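Alpha-1,3-glucanase (PDB 6K0P) is the catalytic domain of a family 87 glycoside hydrolase, which hydrolyses alpha-1,3-glucan and binds the disaccharide nigerose. Local coordinates at residues A[492-497]-A[502-507]; A[552-557]-A[565-570]; A[333-336]-A[341-344]; A[43-48]-A[78-83]. The protein carries 1 engineered substitution. All coordinates share one frame; numbering follows the deposited sequence.

Overall arrangement
Along the chain the order is contact 4, contact 3, contact 1, contact 2; each closes before the next opens, so none nests in or crosses another. Contact 4, in the N-terminal domain, brings the loop 43-48 back to strand 72-80 across 29 residues, close to the calcium site. The others belong to the parallel beta-helix and close short turns: contact 3 joins strand 333-336 to the start of strand 343-350, contact 1 joins strand 490-496 to the connection leading into 507-510, and contact 2 joins 554-555 to the final strand, 563-569. Contacts 1 and 2 are neighbours, centres about 14 Å apart, while the centre of contact 3 lies about 25 Å from that of contact 1.

Contact 1 (A[492-497]-A[502-507]); sequences LMFQSM and MVMQNI
The ring of Phe494 is met at its edge: Ile507 CG2 lies in the ring plane, 4.0 Å from Phe494 CE2, and the sulfur of Met504 comes up near the same plane, 4.4 Å from Phe494 CD2. Neither residue lies over a ring face; the side chains of Phe494 and Ile507 run antiparallel alongside each other. Phe494 carries CG anti to its carbonyl carbon (chi1 -65°), which sets the ring's edge against these two. Met504 runs extended beyond CG, and its terminal CE reaches the backbone of the strand, 3.3 Å from Gln495 O, while the hydroxyl of Ser496 stands farther off. Beyond this apolar patch water takes over: one molecule lies 2.7 Å from Ser496 OG and donates to Met502 O at 2.6 Å, and a second accepts from Met502 N. Ser496 OG is also hydrogen-bonded to Tyr536 N. The Gln495 side chain leaves from the other side of the strand, where OE1 bonds Trp466 NE1 and NE2 bonds a glucose O6. Strand 490-496 thus has a largely apolar inner side, with Ser496 at its end, packed against the corner leading into 507-510, and a sugar-binding outer side, as in a right-handed parallel beta-helix of the pectate lyase-like kind.

Contact 2 (A[552-557]-A[565-570]); sequences SAIYGE and VTRVSG. With SO4 (sulfate ion), chain E.
The two segments come nearest at Glu557 and Val565, whose CA atoms are 7.5 Å apart, where the chain has left strand 554-555 and has already entered strand 563-569. The salt bridge between Glu557 and Arg567 carries the contact. Arg567 approaches end-on with both terminal nitrogens: NH2 reaches Glu557 OE1 at 2.9 Å, and NH1 reaches Glu557 OE2 at 3.0 Å with a nearly straight N-H...O angle of 175°. Carboxylate and guanidinium lie within 12° of coplanar, and both oxygens are met on their syn sides, which fixes the rotation of each group. Glu557 extends with CG opposite its backbone N (chi1 -173°), a shape that carries the carboxylate across to the arginine and past Val565, whose CB is 3.5 Å from Glu557 OE2. A water that donates to Glu557 OE2 also accepts from Val565 N. With an alanine here the carboxylate is gone, and Arg567 would probably keep its bond to Trp573 O at the C terminus but lose the charge partner that holds its end flat. Beside the bridge, Ile554 CD1 meets Val565 CG2 at 4.3 Å. At the 552-557 backbone a sulfate, probably from the crystallisation liquor, takes a hydrogen bond from Gly556 N. Ile554 rests on Ile522 of strand 520-524, and Val565 on Leu524 of that strand and Phe541 of strand 537-541, at the C-terminal end of the beta-helix.

Contact 3 (A[333-336]-A[341-344]); sequences INMT and YNVI
Two van der Waals pairs make up this contact, Met335 with Asn342 and Ile333 with Ile344. In the first, a methyl group packs on an amide: Met335 CE sits above the amide plane of Asn342, 3.3 Å from Asn342 ND2 and 3.5 Å from Asn342 CG, the two side chains arriving from opposite directions. Met335 reaches it by folding back on itself, with chi2 at -63° and chi3 at -71°. In the second pair the meeting is purely aliphatic, Ile333 CD1 lying 4.2 Å from Ile344 CG2. The CA atoms of both pairs are well separated, 8.6 Å for Met335 and Asn342, so side chains alone bridge the gap. All four residues are buried, as expected for the interior of a parallel beta-helix, where strands 333-336 and 343-350 belong to different faces of the coil and face each other across the turn between them. Strand 333-336 is stacked between 308-313 and 357-360, and strand 343-350 between 319-326 and 374-383, by parallel pairing. The polar interaction belongs to the Asn342 amide, whose partners all come from neighbouring turns: OD1 accepts from Asn318 N, while ND2 bonds both Ser315 O and Asn373 OD1. These bonds satisfy the buried amide and hold it at a set angle beneath the methionine methyl. Further apolar cover comes from Phe320, which touches both isoleucines, and from Tyr375, which rests against Met335 and Ile344.

Contact 4 (A[43-48]-A[78-83]); sequences GDYAGE and RNAVAE
Tyr45 and Ala80 mark the closest approach of the two backbones, with CA atoms 7.7 Å apart: the loop 43-48, helical in its angles at 45-47, bends beside the end of strand 72-80. Inside the loop Asp44 OD1 accepts from Ala46 N, an Asx turn, and from Gly47 N, which completes an Asx motif, and Glu48 OE2 takes the N-H of Gly43 at 2.7 Å, tying the first and last residues together. Across the contact the Tyr45 ring meets the methyl of Ala80 obliquely, Tyr45 CE1 standing 3.6 Å from Ala80 CB; its OH is hydrogen-bonded to Tyr109 OH. The domain is an antiparallel beta-sandwich, classed with the galactose-binding-like domains, and strand 72-80 pairs with 165-173 in one of its sheets. Arg78, extended from CG to NE with CG opposite its backbone N (chi1 -171°), brings its guanidinium edge to the loop: NH1 donates to Glu48 O at 3.2 Å and 174°, in the carbonyl plane and on a lone pair. A water 2.7 Å from Glu48 O accepts from Arg78 NH2, a second link between the same groups. Arg78 NH1 also forms a salt bridge with Asp168, one of the calcium site residues. A leucine in its place has no N-H to offer, so Glu48 O would probably be left to water and Asp168 would be likely to lack its salt-bridge mate. Besides Gly43 N, the Glu48 carboxylate takes Trp134 N (OE2) and Leu135 N (OE1).

Contact 1 (A[492-497]-A[502-507])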
loop_
_atom_site.group_PDB
_atom_site.type_symbol
_atom_site.label_atom_id
_atom_site.label_comp_id
_atom_site.label_asym_id
_atom_site.label_seq_id
_atom_site.Cartn_x
_atom_site.Cartn_y
_atom_site.Cartn_z
ATOM N N LEU A 492 -19.185 -7.364 0.827
ATOM C CA LEU A 492 -19.543 -6.313 -0.118
ATOM C C LEU A 492 -20.501 -5.352 0.569
ATOM O O LEU A 492 -21.465 -5.787 1.206
ATOM C CB LEU A 492 -20.223 -6.919 -1.353
ATOM C CG LEU A 492 -19.468 -8.063 -2.027
ATOM C CD1 LEU A 492 -20.315 -8.755 -3.107
ATOM C CD2 LEU A 492 -18.163 -7.531 -2.616
ATOM N N MET A 493 -20.242 -4.054 0.442
ATOM C CA MET A 493 -21.030 -3.037 1.122
ATOM C C MET A 493 -21.460 -2.000 0.090
ATOM O O MET A 493 -20.617 -1.302 -0.484
ATOM C CB MET A 493 -20.201 -2.399 2.237
ATOM C CG MET A 493 -20.881 -1.252 2.960
ATOM S SD MET A 493 -19.892 -0.796 4.400
ATOM C CE MET A 493 -20.064 0.989 4.412
ATOM N N PHE A 494 -22.769 -1.905 -0.155
ATOM C CA PHE A 494 -23.325 -0.985 -1.141
ATOM C C PHE A 494 -24.007 0.169 -0.417
ATOM O O PHE A 494 -24.732 -0.051 0.561
ATOM C CB PHE A 494 -24.380 -1.694 -2.000
ATOM C CG PHE A 494 -23.837 -2.810 -2.851
ATOM C CD1 PHE A 494 -23.647 -4.080 -2.320
ATOM C CD2 PHE A 494 -23.540 -2.597 -4.193
ATOM C CE1 PHE A 494 -23.152 -5.120 -3.108
ATOM C CE2 PHE A 494 -23.048 -3.621 -4.980
ATOM C CZ PHE A 494 -22.859 -4.886 -4.442
ATOM N N GLN A 495 -23.802 1.394 -0.904
ATOM C CA GLN A 495 -24.320 2.570 -0.212
ATOM C C GLN A 495 -24.548 3.707 -1.198
ATOM O O GLN A 495 -23.737 3.911 -2.105
ATOM C CB GLN A 495 -23.319 3.025 0.864
ATOM C CG GLN A 495 -23.720 4.279 1.659
ATOM C CD GLN A 495 -22.632 4.723 2.636
ATOM O OE1 GLN A 495 -21.669 3.990 2.879
ATOM N NE2 GLN A 495 -22.778 5.923 3.191
ATOM N N SER A 496 -25.651 4.445 -1.013
ATOM C CA SER A 496 -25.957 5.646 -1.794
ATOM C C SER A 496 -25.972 6.859 -0.879
ATOM O O SER A 496 -26.643 6.851 0.162
ATOM C CB SER A 496 -27.334 5.544 -2.469
ATOM O OG SER A 496 -27.313 4.594 -3.513
ATOM N N MET A 497 -25.253 7.903 -1.280
ATOM C CA MET A 497 -25.312 9.180 -0.585
ATOM C C MET A 497 -26.670 9.834 -0.814
ATOM O O MET A 497 -27.134 9.946 -1.954
ATOM C CB MET A 497 -24.206 10.087 -1.129
ATOM C CG MET A 497 -24.258 11.528 -0.657
ATOM S SD MET A 497 -22.857 12.425 -1.361
ATOM C CE MET A 497 -23.241 14.116 -0.913
ATOM N N MET A 502 -28.083 8.777 -6.465
ATOM C CA MET A 502 -27.710 8.384 -7.816
ATOM C C MET A 502 -28.043 6.915 -8.052
ATOM O O MET A 502 -27.703 6.047 -7.246
ATOM C CB MET A 502 -26.221 8.640 -8.041
ATOM C CG MET A 502 -25.790 10.080 -7.751
ATOM S SD MET A 502 -26.626 11.321 -8.773
ATOM C CE MET A 502 -25.810 11.056 -10.339
ATOM N N VAL A 503 -28.725 6.636 -9.158
ATOM C CA VAL A 503 -29.169 5.276 -9.455
ATOM C C VAL A 503 -27.983 4.469 -9.977
ATOM O O VAL A 503 -27.474 4.734 -11.070
ATOM C CB VAL A 503 -30.337 5.269 -10.449
ATOM C CG1 VAL A 503 -30.684 3.845 -10.847
ATOM C CG2 VAL A 503 -31.552 5.955 -9.832
ATOM N N MET A 504 -27.543 3.477 -9.200
ATOM C CA MET A 504 -26.474 2.582 -9.645
ATOM C C MET A 504 -26.968 1.720 -10.802
ATOM O O MET A 504 -27.990 1.043 -10.680
ATOM C CB MET A 504 -26.072 1.648 -8.502
ATOM C CG MET A 504 -25.568 2.332 -7.255
ATOM S SD MET A 504 -24.800 1.109 -6.175
ATOM C CE MET A 504 -24.443 2.151 -4.756
ATOM N N GLN A 505 -26.221 1.704 -11.911
ATOM C CA GLN A 505 -26.585 0.908 -13.078
ATOM C C GLN A 505 -25.401 0.065 -13.528
ATOM O O GLN A 505 -24.243 0.476 -13.402
ATOM C CB GLN A 505 -27.084 1.794 -14.226
ATOM C CG GLN A 505 -28.369 2.531 -13.866
ATOM C CD GLN A 505 -28.989 3.262 -15.044
ATOM O OE1 GLN A 505 -28.290 3.878 -15.840
ATOM N NE2 GLN A 505 -30.307 3.191 -15.161
ATOM N N ASN A 506 -25.705 -1.117 -14.066
ATOM C CA ASN A 506 -24.680 -2.055 -14.543
ATOM C C ASN A 506 -23.604 -2.310 -13.489
ATOM O O ASN A 506 -22.408 -2.151 -13.745
ATOM C CB ASN A 506 -24.048 -1.596 -15.858
ATOM C CG ASN A 506 -25.028 -1.585 -17.006
ATOM O OD1 ASN A 506 -26.091 -2.207 -16.935
ATOM N ND2 ASN A 506 -24.669 -0.886 -18.078
ATOM N N ILE A 507 -24.044 -2.688 -12.295
ATOM C CA ILE A 507 -23.160 -3.116 -11.212
ATOM C C ILE A 507 -23.301 -4.625 -11.119
ATOM O O ILE A 507 -24.371 -5.127 -10.757
ATOM C CB ILE A 507 -23.539 -2.465 -9.876
ATOM C CG1 ILE A 507 -23.816 -0.965 -10.036
ATOM C CG2 ILE A 507 -22.474 -2.765 -8.805
ATOM C CD1 ILE A 507 -22.610 -0.145 -10.476
HETATM O O HOH W 1 -25.950 6.111 -5.274
HETATM O O HOH W 2 -26.076 8.873 -4.356
#

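Contact 2 (A[552-557]-A[565-570])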
loop_
_atom_site.group_PDB
_atom_site.type_symbol
_atom_site.label_atom_id
_atom_site.label_comp_id
_atom_site.label_asym_id
_atom_site.label_seq_id
_atom_site.Cartn_x
_atom_site.Cartn_y
_atom_site.Cartn_z
ATOM N N SER A 552 -25.723 -12.957 9.382
ATOM C CA SER A 552 -26.539 -13.460 8.283
ATOM C C SER A 552 -25.825 -13.151 6.977
ATOM O O SER A 552 -24.907 -12.324 6.930
ATOM C CB SER A 552 -27.930 -12.824 8.288
ATOM O OG SER A 552 -27.838 -11.442 8.015
ATOM N N ALA A 553 -26.280 -13.806 5.906
ATOM C CA ALA A 553 -25.599 -13.660 4.623
ATOM C C ALA A 553 -25.741 -12.252 4.060
ATOM O O ALA A 553 -24.769 -11.688 3.547
ATOM C CB ALA A 553 -26.110 -14.690 3.620
ATOM N N ILE A 554 -26.937 -11.672 4.122
ATOM C CA ILE A 554 -27.183 -10.344 3.570
ATOM C C ILE A 554 -28.028 -9.536 4.542
ATOM O O ILE A 554 -29.015 -10.036 5.097
ATOM C CB ILE A 554 -27.808 -10.386 2.154
ATOM C CG1 ILE A 554 -28.087 -8.967 1.637
ATOM C CG2 ILE A 554 -29.100 -11.227 2.142
ATOM C CD1 ILE A 554 -28.395 -8.888 0.138
ATOM N N TYR A 555 -27.635 -8.279 4.745
ATOM C CA TYR A 555 -28.380 -7.320 5.542
ATOM C C TYR A 555 -28.853 -6.174 4.656
ATOM O O TYR A 555 -28.104 -5.689 3.797
ATOM C CB TYR A 555 -27.515 -6.737 6.675
ATOM C CG TYR A 555 -28.273 -5.697 7.468
ATOM C CD1 TYR A 555 -29.121 -6.075 8.501
ATOM C CD2 TYR A 555 -28.172 -4.345 7.161
ATOM C CE1 TYR A 555 -29.834 -5.133 9.216
ATOM C CE2 TYR A 555 -28.894 -3.389 7.865
ATOM C CZ TYR A 555 -29.719 -3.792 8.893
ATOM O OH TYR A 555 -30.445 -2.858 9.597
ATOM N N GLY A 556 -30.099 -5.742 4.869
ATOM C CA GLY A 556 -30.608 -4.505 4.317
ATOM C C GLY A 556 -31.559 -4.653 3.147
ATOM O O GLY A 556 -32.119 -3.641 2.698
ATOM N N GLU A 557 -31.761 -5.872 2.640
ATOM C CA GLU A 557 -32.511 -6.040 1.396
ATOM C C GLU A 557 -33.960 -5.576 1.541
ATOM O O GLU A 557 -34.485 -4.861 0.676
ATOM C CB GLU A 557 -32.443 -7.490 0.924
ATOM C CG GLU A 557 -33.058 -7.671 -0.457
ATOM C CD GLU A 557 -32.834 -9.052 -1.042
ATOM O OE1 GLU A 557 -32.390 -9.966 -0.310
ATOM O OE2 GLU A 557 -33.097 -9.213 -2.251
ATOM N N VAL A 565 -31.644 -6.373 -5.720
ATOM C CA VAL A 565 -30.646 -7.436 -5.746
ATOM C C VAL A 565 -31.119 -8.470 -6.758
ATOM O O VAL A 565 -32.228 -9.003 -6.635
ATOM C CB VAL A 565 -30.499 -8.079 -4.357
ATOM C CG1 VAL A 565 -29.500 -9.239 -4.393
ATOM C CG2 VAL A 565 -30.101 -7.046 -3.316
ATOM N N THR A 566 -30.301 -8.747 -7.763
ATOM C CA THR A 566 -30.611 -9.769 -8.764
ATOM C C THR A 566 -29.720 -10.981 -8.523
ATOM O O THR A 566 -28.500 -10.905 -8.697
ATOM C CB THR A 566 -30.423 -9.229 -10.180
ATOM O OG1 THR A 566 -31.341 -8.151 -10.397
ATOM C CG2 THR A 566 -30.687 -10.329 -11.212
ATOM N N ARG A 567 -30.332 -12.101 -8.141
ATOM C CA ARG A 567 -29.615 -13.363 -7.957
ATOM C C ARG A 567 -29.716 -14.123 -9.273
ATOM O O ARG A 567 -30.693 -14.826 -9.535
ATOM C CB ARG A 567 -30.233 -14.158 -6.815
ATOM C CG ARG A 567 -30.083 -13.523 -5.433
ATOM C CD ARG A 567 -31.069 -14.166 -4.473
ATOM N NE ARG A 567 -30.891 -13.771 -3.076
ATOM C CZ ARG A 567 -31.356 -12.641 -2.549
ATOM N NH1 ARG A 567 -32.012 -11.760 -3.298
ATOM N NH2 ARG A 567 -31.152 -12.378 -1.268
ATOM N N VAL A 568 -28.700 -13.975 -10.121
ATOM C CA VAL A 568 -28.743 -14.596 -11.444
ATOM C C VAL A 568 -28.724 -16.115 -11.322
ATOM O O VAL A 568 -29.629 -16.809 -11.804
ATOM C CB VAL A 568 -27.600 -14.067 -12.328
ATOM C CG1 VAL A 568 -27.665 -14.711 -13.705
ATOM C CG2 VAL A 568 -27.679 -12.546 -12.444
ATOM N N SER A 569 -27.701 -16.650 -10.664
ATOM C CA SER A 569 -27.525 -18.081 -10.467
ATOM C C SER A 569 -26.359 -18.277 -9.511
ATOM O O SER A 569 -25.525 -17.382 -9.334
ATOM C CB SER A 569 -27.223 -18.797 -11.785
ATOM O OG SER A 569 -25.994 -18.349 -12.339
ATOM N N GLY A 570 -26.316 -19.457 -8.895
ATOM C CA GLY A 570 -25.146 -19.880 -8.149
ATOM C C GLY A 570 -24.916 -19.199 -6.818
ATOM O O GLY A 570 -23.811 -19.293 -6.279
HETATM S S SO4 E . -33.365 -6.626 6.011
HETATM O O1 SO4 E . -33.436 -5.240 5.597
HETATM O O2 SO4 E . -34.413 -6.843 7.034
HETATM O O3 SO4 E . -33.591 -7.525 4.892
HETATM O O4 SO4 E . -32.054 -6.966 6.579
HETATM O O HOH W 3 -33.718 -6.798 -3.655
#

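Contact 3 (A[333-336]-A[341-344])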
loop_
_atom_site.group_PDB
_atom_site.type_symbol
_atom_site.label_atom_id
_atom_site.label_comp_id
_atom_site.label_asym_id
_atom_site.label_seq_id
_atom_site.Cartn_x
_atom_site.Cartn_y
_atom_site.Cartn_z
ATOM N N ILE A 333 0.788 5.185 -5.022
ATOM C CA ILE A 333 0.683 5.751 -6.364
ATOM C C ILE A 333 -0.760 6.171 -6.574
ATOM O O ILE A 333 -1.678 5.368 -6.361
ATOM C CB ILE A 333 1.085 4.754 -7.469
ATOM C CG1 ILE A 333 2.554 4.343 -7.345
ATOM C CG2 ILE A 333 0.817 5.371 -8.841
ATOM C CD1 ILE A 333 2.974 3.262 -8.343
ATOM N N ASN A 334 -0.960 7.423 -6.985
ATOM C CA ASN A 334 -2.271 7.924 -7.371
ATOM C C ASN A 334 -2.111 8.548 -8.747
ATOM O O ASN A 334 -1.072 9.142 -9.045
ATOM C CB ASN A 334 -2.763 8.977 -6.369
ATOM C CG ASN A 334 -4.247 9.309 -6.526
ATOM O OD1 ASN A 334 -4.955 8.727 -7.347
ATOM N ND2 ASN A 334 -4.716 10.255 -5.721
ATOM N N MET A 335 -3.104 8.353 -9.604
ATOM C CA MET A 335 -3.111 8.949 -10.933
ATOM C C MET A 335 -4.415 9.711 -11.060
ATOM O O MET A 335 -5.488 9.116 -10.931
ATOM C CB MET A 335 -2.998 7.862 -12.006
ATOM C CG MET A 335 -1.743 7.002 -11.870
ATOM S SD MET A 335 -0.204 7.933 -12.062
ATOM C CE MET A 335 -0.294 8.248 -13.793
ATOM N N THR A 336 -4.326 11.020 -11.271
ATOM C CA THR A 336 -5.497 11.880 -11.157
ATOM C C THR A 336 -5.692 12.730 -12.406
ATOM O O THR A 336 -4.804 12.866 -13.256
ATOM C CB THR A 336 -5.414 12.815 -9.937
ATOM O OG1 THR A 336 -4.576 13.940 -10.253
ATOM C CG2 THR A 336 -4.853 12.095 -8.723
ATOM N N TYR A 341 -4.165 5.642 -19.851
ATOM C CA TYR A 341 -3.312 4.705 -20.583
ATOM C C TYR A 341 -2.010 4.403 -19.848
ATOM O O TYR A 341 -0.979 4.129 -20.474
ATOM C CB TYR A 341 -3.058 5.159 -22.026
ATOM C CG TYR A 341 -4.349 5.413 -22.766
ATOM C CD1 TYR A 341 -5.180 4.355 -23.113
ATOM C CD2 TYR A 341 -4.751 6.704 -23.084
ATOM C CE1 TYR A 341 -6.374 4.575 -23.769
ATOM C CE2 TYR A 341 -5.947 6.935 -23.747
ATOM C CZ TYR A 341 -6.744 5.864 -24.079
ATOM O OH TYR A 341 -7.935 6.083 -24.738
ATOM N N ASN A 342 -2.046 4.439 -18.520
ATOM C CA ASN A 342 -0.878 4.096 -17.724
ATOM C C ASN A 342 -0.857 2.608 -17.417
ATOM O O ASN A 342 -1.901 1.949 -17.318
ATOM C CB ASN A 342 -0.858 4.894 -16.423
ATOM C CG ASN A 342 -0.732 6.380 -16.667
ATOM O OD1 ASN A 342 0.346 6.872 -17.012
ATOM N ND2 ASN A 342 -1.832 7.102 -16.515
ATOM N N VAL A 343 0.351 2.087 -17.245
ATOM C CA VAL A 343 0.595 0.696 -16.893
ATOM C C VAL A 343 1.191 0.694 -15.490
ATOM O O VAL A 343 2.348 1.082 -15.297
ATOM C CB VAL A 343 1.535 0.037 -17.909
ATOM C CG1 VAL A 343 1.940 -1.363 -17.457
ATOM C CG2 VAL A 343 0.847 -0.015 -19.276
ATOM N N ILE A 344 0.390 0.289 -14.507
ATOM C CA ILE A 344 0.834 0.157 -13.123
ATOM C C ILE A 344 0.848 -1.339 -12.839
ATOM O O ILE A 344 -0.184 -1.921 -12.488
ATOM C CB ILE A 344 -0.103 0.914 -12.162
ATOM C CG1 ILE A 344 -0.330 2.350 -12.650
ATOM C CG2 ILE A 344 0.437 0.889 -10.729
ATOM C CD1 ILE A 344 0.920 3.166 -12.798
#

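Contact 4 (A[43-48]-A[78-83])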
loop_
_atom_site.group_PDB
_atom_site.type_symbol
_atom_site.label_atom_id
_atom_site.label_comp_id
_atom_site.label_asym_id
_atom_site.label_seq_id
_atom_site.Cartn_x
_atom_site.Cartn_y
_atom_site.Cartn_z
ATOM N N GLY A 43 -3.766 0.980 16.556
ATOM C CA GLY A 43 -3.121 1.368 17.796
ATOM C C GLY A 43 -2.786 0.206 18.699
ATOM O O GLY A 43 -2.512 0.409 19.885
ATOM N N ASP A 44 -2.794 -1.014 18.174
ATOM C CA ASP A 44 -2.575 -2.228 18.947
ATOM C C ASP A 44 -1.520 -3.069 18.243
ATOM O O ASP A 44 -1.498 -3.128 17.009
ATOM C CB ASP A 44 -3.898 -2.999 19.004
ATOM C CG ASP A 44 -3.828 -4.210 19.881
ATOM O OD1 ASP A 44 -3.458 -5.297 19.398
ATOM O OD2 ASP A 44 -4.161 -4.058 21.077
ATOM N N TYR A 45 -0.641 -3.719 19.015
ATOM C CA TYR A 45 0.442 -4.486 18.391
ATOM C C TYR A 45 -0.048 -5.706 17.620
ATOM O O TYR A 45 0.653 -6.168 16.714
ATOM C CB TYR A 45 1.525 -4.865 19.418
ATOM C CG TYR A 45 2.265 -3.651 19.938
ATOM C CD1 TYR A 45 3.170 -2.951 19.135
ATOM C CD2 TYR A 45 2.026 -3.181 21.219
ATOM C CE1 TYR A 45 3.816 -1.820 19.609
ATOM C CE2 TYR A 45 2.672 -2.052 21.705
ATOM C CZ TYR A 45 3.569 -1.386 20.896
ATOM O OH TYR A 45 4.193 -0.261 21.395
ATOM N N ALA A 46 -1.218 -6.260 17.957
ATOM C CA ALA A 46 -1.785 -7.311 17.116
ATOM C C ALA A 46 -2.557 -6.707 15.957
ATOM O O ALA A 46 -2.338 -7.072 14.792
ATOM C CB ALA A 46 -2.706 -8.223 17.935
ATOM N N GLY A 47 -3.445 -5.758 16.264
ATOM C CA GLY A 47 -4.305 -5.192 15.236
ATOM C C GLY A 47 -3.552 -4.570 14.079
ATOM O O GLY A 47 -4.054 -4.558 12.953
ATOM N N GLU A 48 -2.349 -4.057 14.329
ATOM C CA GLU A 48 -1.557 -3.406 13.289
ATOM C C GLU A 48 -0.553 -4.332 12.620
ATOM O O GLU A 48 0.146 -3.898 11.700
ATOM C CB GLU A 48 -0.839 -2.173 13.841
ATOM C CG GLU A 48 -1.795 -1.050 14.241
ATOM C CD GLU A 48 -1.118 0.301 14.311
ATOM O OE1 GLU A 48 0.087 0.389 13.997
ATOM O OE2 GLU A 48 -1.801 1.287 14.673
ATOM N N ARG A 78 9.979 -6.763 9.780
ATOM C CA ARG A 78 8.954 -5.830 10.236
ATOM C C ARG A 78 8.723 -6.084 11.716
ATOM O O ARG A 78 8.468 -7.227 12.125
ATOM C CB ARG A 78 7.640 -5.986 9.469
ATOM C CG ARG A 78 6.621 -4.873 9.772
ATOM C CD ARG A 78 5.392 -4.968 8.880
ATOM N NE ARG A 78 4.661 -3.703 8.779
ATOM C CZ ARG A 78 3.497 -3.445 9.382
ATOM N NH1 ARG A 78 2.920 -4.349 10.175
ATOM N NH2 ARG A 78 2.909 -2.271 9.195
ATOM N N ASN A 79 8.827 -5.021 12.508
ATOM C CA ASN A 79 8.915 -5.146 13.950
ATOM C C ASN A 79 8.370 -3.888 14.604
ATOM O O ASN A 79 8.205 -2.848 13.964
ATOM C CB ASN A 79 10.375 -5.362 14.378
ATOM C CG ASN A 79 11.221 -4.116 14.185
ATOM O OD1 ASN A 79 11.302 -3.269 15.082
ATOM N ND2 ASN A 79 11.836 -3.985 13.002
ATOM N N ALA A 80 8.093 -3.994 15.901
ATOM C CA ALA A 80 7.758 -2.823 16.702
ATOM C C ALA A 80 8.653 -2.802 17.928
ATOM O O ALA A 80 8.807 -3.824 18.610
ATOM C CB ALA A 80 6.280 -2.818 17.123
ATOM N N VAL A 81 9.251 -1.640 18.198
ATOM C CA VAL A 81 10.045 -1.415 19.403
ATOM C C VAL A 81 9.471 -0.207 20.127
ATOM O O VAL A 81 8.540 0.440 19.635
ATOM C CB VAL A 81 11.543 -1.236 19.082
ATOM C CG1 VAL A 81 12.093 -2.515 18.465
ATOM C CG2 VAL A 81 11.786 -0.042 18.152
ATOM N N ALA A 82 10.020 0.095 21.302
ATOM C CA ALA A 82 9.521 1.204 22.102
ATOM C C ALA A 82 9.678 2.527 21.364
ATOM O O ALA A 82 10.586 2.711 20.554
ATOM C CB ALA A 82 10.303 1.277 23.412
ATOM N N GLU A 83 8.782 3.462 21.667
ATOM C CA GLU A 83 8.920 4.819 21.152
ATOM C C GLU A 83 10.276 5.411 21.531
ATOM O O GLU A 83 10.832 5.112 22.593
ATOM C CB GLU A 83 7.780 5.687 21.708
ATOM C CG GLU A 83 7.924 7.204 21.520
ATOM C CD GLU A 83 7.863 7.663 20.062
ATOM O OE1 GLU A 83 8.714 7.225 19.248
ATOM O OE2 GLU A 83 6.968 8.487 19.736
HETATM O O HOH W 4 0.106 -1.768 10.107
#